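Local coordinates for protein aldo-keto reductase AKR2E4 (Bombyx mori, PDB 3WCZ) that reduces 3-dehydroecdysone with NADPH as an NADP-dependent aldo-keto reductase and may take part in the regulation of molting, at residues V99-E104 with D115-H120. Sequence-based numbering, arbitrary orientation.
Sequences VPALQE and DLYLIH. With NAP (NADP nicotinamide-adenine-dinucleotide phosphate), chain B.
Leu102 of helix 95-109 lies against the ring of Tyr117, which reaches out from strand 114-119 to meet it. Followed outward, the leucine begins at the phenol end: Leu102 CB rests 3.7 Å from Tyr117 CE2 and 3.8 Å from Tyr117 CZ. With CG anti to the backbone N (chi1 174°), the chain then runs back along the ring toward the strand, opposite to the tyrosine. Leu102 CD1 sits over the centre of one ring face, 3.8 Å from the Tyr117 centroid and 10° off the ring normal, a CH-pi contact; Leu102 CD2 lies 4.1 Å from Tyr117 CD2. A branched leucine tip suits this broad, flat surface. Tyrosine is long enough to bridge strand and helix, and its OH ends 3.4 Å from Leu102 N at an angle too poor for a hydrogen bond. The small methyl of Ala101 lets the hydroxyl come this close to the helix, its CB 3.7 Å from Tyr117 OH. Leu88 and Met143 also touch the tyrosine. Just past the strand, His120 turns its ring edge to the nicotinamide carboxamide, with NE2 3.4 Å from NADP N7N. This is the packing of a TIM barrel, where the helix of a beta-alpha-beta unit lies outside the strands.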
ATOM      1  N   VAL A  99      10.605  12.566 -12.542  1.00  8.64           N
ATOM      2  CA  VAL A  99      11.426  13.219 -11.543  1.00  7.89           C
ATOM      3  C   VAL A  99      10.745  14.488 -11.000  1.00  9.70           C
ATOM      4  O   VAL A  99      10.693  14.666  -9.783  1.00 10.42           O
ATOM      5  CB  VAL A  99      12.894  13.431 -12.043  1.00 10.86           C
ATOM      6  CG1 VAL A  99      13.672  14.363 -11.129  1.00 11.93           C
ATOM      7  CG2 VAL A  99      13.606  12.081 -12.138  1.00 12.32           C
ATOM      8  N   PRO A 100      10.236  15.380 -11.882  1.00  9.02           N
ATOM      9  CA  PRO A 100       9.545  16.552 -11.343  1.00  9.89           C
ATOM     10  C   PRO A 100       8.327  16.201 -10.481  1.00  9.39           C
ATOM     11  O   PRO A 100       8.059  16.902  -9.498  1.00  9.42           O
ATOM     12  CB  PRO A 100       9.159  17.333 -12.610  1.00 11.08           C
ATOM     13  CG  PRO A 100      10.225  16.969 -13.597  1.00 14.28           C
ATOM     14  CD  PRO A 100      10.509  15.512 -13.327  1.00 10.19           C
ATOM     15  N   ALA A 101       7.585  15.160 -10.846  1.00  8.53           N
ATOM     16  CA  ALA A 101       6.436  14.783 -10.025  1.00  8.66           C
ATOM     17  C   ALA A 101       6.902  14.330  -8.636  1.00  9.20           C
ATOM     18  O   ALA A 101       6.272  14.636  -7.617  1.00  9.34           O
ATOM     19  CB  ALA A 101       5.622  13.686 -10.695  1.00  8.68           C
ATOM     20  N   LEU A 102       8.003  13.599  -8.603  1.00  8.06           N
ATOM     21  CA  LEU A 102       8.568  13.167  -7.316  1.00  7.98           C
ATOM     22  C   LEU A 102       9.048  14.367  -6.503  1.00  8.23           C
ATOM     23  O   LEU A 102       8.815  14.447  -5.289  1.00  9.76           O
ATOM     24  CB  LEU A 102       9.684  12.168  -7.516  1.00  8.84           C
ATOM     25  CG  LEU A 102      10.449  11.733  -6.259  1.00  8.65           C
ATOM     26  CD1 LEU A 102       9.530  11.163  -5.197  1.00  8.52           C
ATOM     27  CD2 LEU A 102      11.468  10.692  -6.610  1.00  9.09           C
ATOM     28  N   GLN A 103       9.703  15.320  -7.166  1.00  9.13           N
ATOM     29  CA  GLN A 103      10.177  16.500  -6.462  1.00  9.70           C
ATOM     30  C   GLN A 103       8.998  17.282  -5.872  1.00 10.38           C
ATOM     31  O   GLN A 103       9.102  17.845  -4.781  1.00 10.81           O
ATOM     32  CB  GLN A 103      10.984  17.386  -7.414  1.00 11.75           C
ATOM     33  CG  GLN A 103      12.302  16.772  -7.856  1.00 12.89           C
ATOM     34  CD  GLN A 103      12.991  17.566  -8.979  1.00 15.00           C
ATOM     35  OE1 GLN A 103      12.341  18.016  -9.912  1.00 17.97           O
ATOM     36  NE2 GLN A 103      14.300  17.714  -8.881  1.00 23.30           N
ATOM     37  N   GLU A 104       7.877  17.318  -6.583  1.00  9.00           N
ATOM     38  CA  GLU A 104       6.686  17.962  -6.069  1.00  9.62           C
ATOM     39  C   GLU A 104       6.164  17.226  -4.831  1.00 10.44           C
ATOM     40  O   GLU A 104       5.811  17.852  -3.816  1.00 10.76           O
ATOM     41  CB  GLU A 104       5.622  18.063  -7.170  1.00 11.13           C
ATOM     42  CG  GLU A 104       4.306  18.616  -6.756  1.00 20.11           C
ATOM     43  CD  GLU A 104       3.391  18.848  -7.954  1.00 32.97           C
ATOM     44  OE1 GLU A 104       3.925  19.114  -9.062  1.00 34.17           O
ATOM     45  OE2 GLU A 104       2.153  18.775  -7.788  1.00 38.21           O
ATOM     46  N   ASP A 115      11.582   6.819   0.390  1.00  8.04           N
ATOM     47  CA  ASP A 115      12.119   5.468   0.523  1.00  7.33           C
ATOM     48  C   ASP A 115      11.623   4.569  -0.585  1.00  8.06           C
ATOM     49  O   ASP A 115      12.367   3.741  -1.096  1.00  8.96           O
ATOM     50  CB  ASP A 115      11.763   4.917   1.904  1.00  8.53           C
ATOM     51  CG  ASP A 115      12.441   5.683   2.982  1.00  8.32           C
ATOM     52  OD1 ASP A 115      13.630   5.352   3.272  1.00  9.44           O
ATOM     53  OD2 ASP A 115      11.850   6.661   3.487  1.00  8.88           O
ATOM     54  N   LEU A 116      10.367   4.741  -1.000  1.00  7.73           N
ATOM     55  CA  LEU A 116       9.782   3.929  -2.068  1.00  7.53           C
ATOM     56  C   LEU A 116       8.876   4.812  -2.896  1.00  7.86           C
ATOM     57  O   LEU A 116       7.977   5.446  -2.376  1.00  8.16           O
ATOM     58  CB  LEU A 116       8.976   2.763  -1.475  1.00  7.05           C
ATOM     59  CG  LEU A 116       8.292   1.841  -2.469  1.00  7.50           C
ATOM     60  CD1 LEU A 116       9.223   1.194  -3.441  1.00  8.07           C
ATOM     61  CD2 LEU A 116       7.560   0.778  -1.681  1.00  7.59           C
ATOM     62  N   TYR A 117       9.144   4.862  -4.193  1.00  7.56           N
ATOM     63  CA  TYR A 117       8.269   5.525  -5.159  1.00  7.36           C
ATOM     64  C   TYR A 117       7.646   4.471  -6.048  1.00  6.66           C
ATOM     65  O   TYR A 117       8.333   3.595  -6.582  1.00  6.99           O
ATOM     66  CB  TYR A 117       9.057   6.504  -5.998  1.00  7.03           C
ATOM     67  CG  TYR A 117       8.262   7.602  -6.652  1.00  7.79           C
ATOM     68  CD1 TYR A 117       7.206   8.215  -6.005  1.00  7.86           C
ATOM     69  CD2 TYR A 117       8.597   8.084  -7.909  1.00  9.39           C
ATOM     70  CE1 TYR A 117       6.506   9.259  -6.584  1.00  8.97           C
ATOM     71  CE2 TYR A 117       7.899   9.121  -8.499  1.00  8.01           C
ATOM     72  CZ  TYR A 117       6.857   9.706  -7.826  1.00  7.03           C
ATOM     73  OH  TYR A 117       6.204  10.765  -8.431  1.00  8.73           O
ATOM     74  N   LEU A 118       6.319   4.538  -6.196  1.00  7.18           N
ATOM     75  CA  LEU A 118       5.550   3.583  -6.986  1.00  6.98           C
ATOM     76  C   LEU A 118       4.848   4.241  -8.148  1.00  6.28           C
ATOM     77  O   LEU A 118       4.267   5.323  -7.987  1.00  7.21           O
ATOM     78  CB  LEU A 118       4.465   2.938  -6.119  1.00  7.93           C
ATOM     79  CG  LEU A 118       4.960   2.200  -4.872  1.00  6.72           C
ATOM     80  CD1 LEU A 118       3.766   1.667  -4.096  1.00  8.66           C
ATOM     81  CD2 LEU A 118       5.886   1.074  -5.204  1.00  7.17           C
ATOM     82  N   ILE A 119       4.813   3.546  -9.280  1.00  6.30           N
ATOM     83  CA  ILE A 119       3.891   3.925 -10.332  1.00  7.12           C
ATOM     84  C   ILE A 119       2.495   3.509  -9.845  1.00  7.40           C
ATOM     85  O   ILE A 119       2.262   2.318  -9.593  1.00  7.69           O
ATOM     86  CB  ILE A 119       4.204   3.216 -11.665  1.00  7.91           C
ATOM     87  CG1 ILE A 119       5.640   3.498 -12.119  1.00  7.86           C
ATOM     88  CG2 ILE A 119       3.182   3.647 -12.724  1.00  9.14           C
ATOM     89  CD1 ILE A 119       5.943   2.888 -13.491  1.00  9.30           C
ATOM     90  N   HIS A 120       1.563   4.445  -9.699  1.00  6.75           N
ATOM     91  CA  HIS A 120       0.295   4.161  -9.014  1.00  6.76           C
ATOM     92  C   HIS A 120      -0.590   3.189  -9.798  1.00  7.16           C
ATOM     93  O   HIS A 120      -1.209   2.301  -9.218  1.00  7.46           O
ATOM     94  CB  HIS A 120      -0.435   5.499  -8.741  1.00  7.47           C
ATOM     95  CG  HIS A 120      -1.432   5.444  -7.624  1.00  6.94           C
ATOM     96  ND1 HIS A 120      -1.667   6.518  -6.796  1.00  6.61           N
ATOM     97  CD2 HIS A 120      -2.269   4.457  -7.220  1.00  8.68           C
ATOM     98  CE1 HIS A 120      -2.612   6.188  -5.923  1.00  8.69           C
ATOM     99  NE2 HIS A 120      -2.978   4.939  -6.148  1.00  9.61           N
TER
HETATM  100  PA  NAP B 401      -8.596  -0.342   4.805  1.00  7.92           P
HETATM  101  O1A NAP B 401      -7.348  -0.184   5.569  1.00  9.16           O
HETATM  102  O2A NAP B 401      -8.875  -1.490   3.964  1.00  8.11           O
HETATM  103  O5B NAP B 401      -9.875  -0.064   5.655  1.00  8.86           O
HETATM  104  C5B NAP B 401      -9.979   1.071   6.459  1.00  9.54           C
HETATM  105  C4B NAP B 401     -11.250   1.125   7.295  1.00  8.79           C
HETATM  106  O4B NAP B 401     -11.180   0.134   8.338  1.00 10.31           O
HETATM  107  C3B NAP B 401     -11.559   2.420   7.942  1.00 10.82           C
HETATM  108  O3B NAP B 401     -12.956   2.587   7.886  1.00 11.36           O
HETATM  109  C2B NAP B 401     -11.080   2.232   9.300  1.00  9.96           C
HETATM  110  O2B NAP B 401     -11.703   3.062  10.260  1.00 10.80           O
HETATM  111  C1B NAP B 401     -11.365   0.779   9.574  1.00 11.14           C
HETATM  112  N9A NAP B 401     -10.493   0.105  10.513  1.00 10.79           N
HETATM  113  C8A NAP B 401      -9.154   0.253  10.588  1.00  9.16           C
HETATM  114  N7A NAP B 401      -8.627  -0.581  11.460  1.00 10.16           N
HETATM  115  C5A NAP B 401      -9.654  -1.311  11.999  1.00 11.09           C
HETATM  116  C6A NAP B 401      -9.714  -2.327  12.958  1.00 11.83           C
HETATM  117  N6A NAP B 401      -8.605  -2.823  13.649  1.00 13.84           N
HETATM  118  N1A NAP B 401     -10.934  -2.819  13.236  1.00 15.35           N
HETATM  119  C2A NAP B 401     -12.021  -2.370  12.610  1.00 13.05           C
HETATM  120  N3A NAP B 401     -12.001  -1.405  11.675  1.00 13.04           N
HETATM  121  C4A NAP B 401     -10.805  -0.884  11.362  1.00 11.35           C
HETATM  122  O3  NAP B 401      -8.702   0.985   3.881  1.00  9.84           O
HETATM  123  PN  NAP B 401      -8.221   1.506   2.454  1.00  8.29           P
HETATM  124  O1N NAP B 401      -8.006   2.963   2.639  1.00  9.32           O
HETATM  125  O2N NAP B 401      -9.203   1.036   1.441  1.00  9.53           O
HETATM  126  O5D NAP B 401      -6.847   0.777   2.128  1.00  7.70           O
HETATM  127  C5D NAP B 401      -5.731   0.959   2.934  1.00  8.81           C
HETATM  128  C4D NAP B 401      -4.600   1.796   2.320  1.00  7.95           C
HETATM  129  O4D NAP B 401      -4.054   1.164   1.177  1.00  8.14           O
HETATM  130  C3D NAP B 401      -5.016   3.138   1.810  1.00  6.71           C
HETATM  131  O3D NAP B 401      -5.306   4.053   2.846  1.00  7.48           O
HETATM  132  C2D NAP B 401      -3.897   3.486   0.961  1.00  8.19           C
HETATM  133  O2D NAP B 401      -2.784   3.852   1.725  1.00  7.76           O
HETATM  134  C1D NAP B 401      -3.660   2.176   0.242  1.00  8.41           C
HETATM  135  N1N NAP B 401      -4.358   1.934  -1.026  1.00  8.48           N
HETATM  136  C2N NAP B 401      -3.678   1.963  -2.187  1.00  7.55           C
HETATM  137  C3N NAP B 401      -4.327   1.719  -3.370  1.00  9.28           C
HETATM  138  C7N NAP B 401      -3.497   1.720  -4.598  1.00  9.39           C
HETATM  139  O7N NAP B 401      -2.258   1.523  -4.575  1.00 10.19           O
HETATM  140  N7N NAP B 401      -4.165   1.801  -5.767  1.00  5.79           N
HETATM  141  C4N NAP B 401      -5.719   1.510  -3.410  1.00  9.17           C
HETATM  142  C5N NAP B 401      -6.419   1.464  -2.197  1.00  9.24           C
HETATM  143  C6N NAP B 401      -5.694   1.681  -1.033  1.00  9.66           C
HETATM  144  P2B NAP B 401     -10.874   4.018  11.242  1.00 11.61           P
HETATM  145  O1X NAP B 401     -11.977   4.765  12.019  1.00 13.70           O
HETATM  146  O2X NAP B 401     -10.092   3.169  12.146  1.00 11.72           O
HETATM  147  O3X NAP B 401     -10.042   4.933  10.379  1.00 12.36           O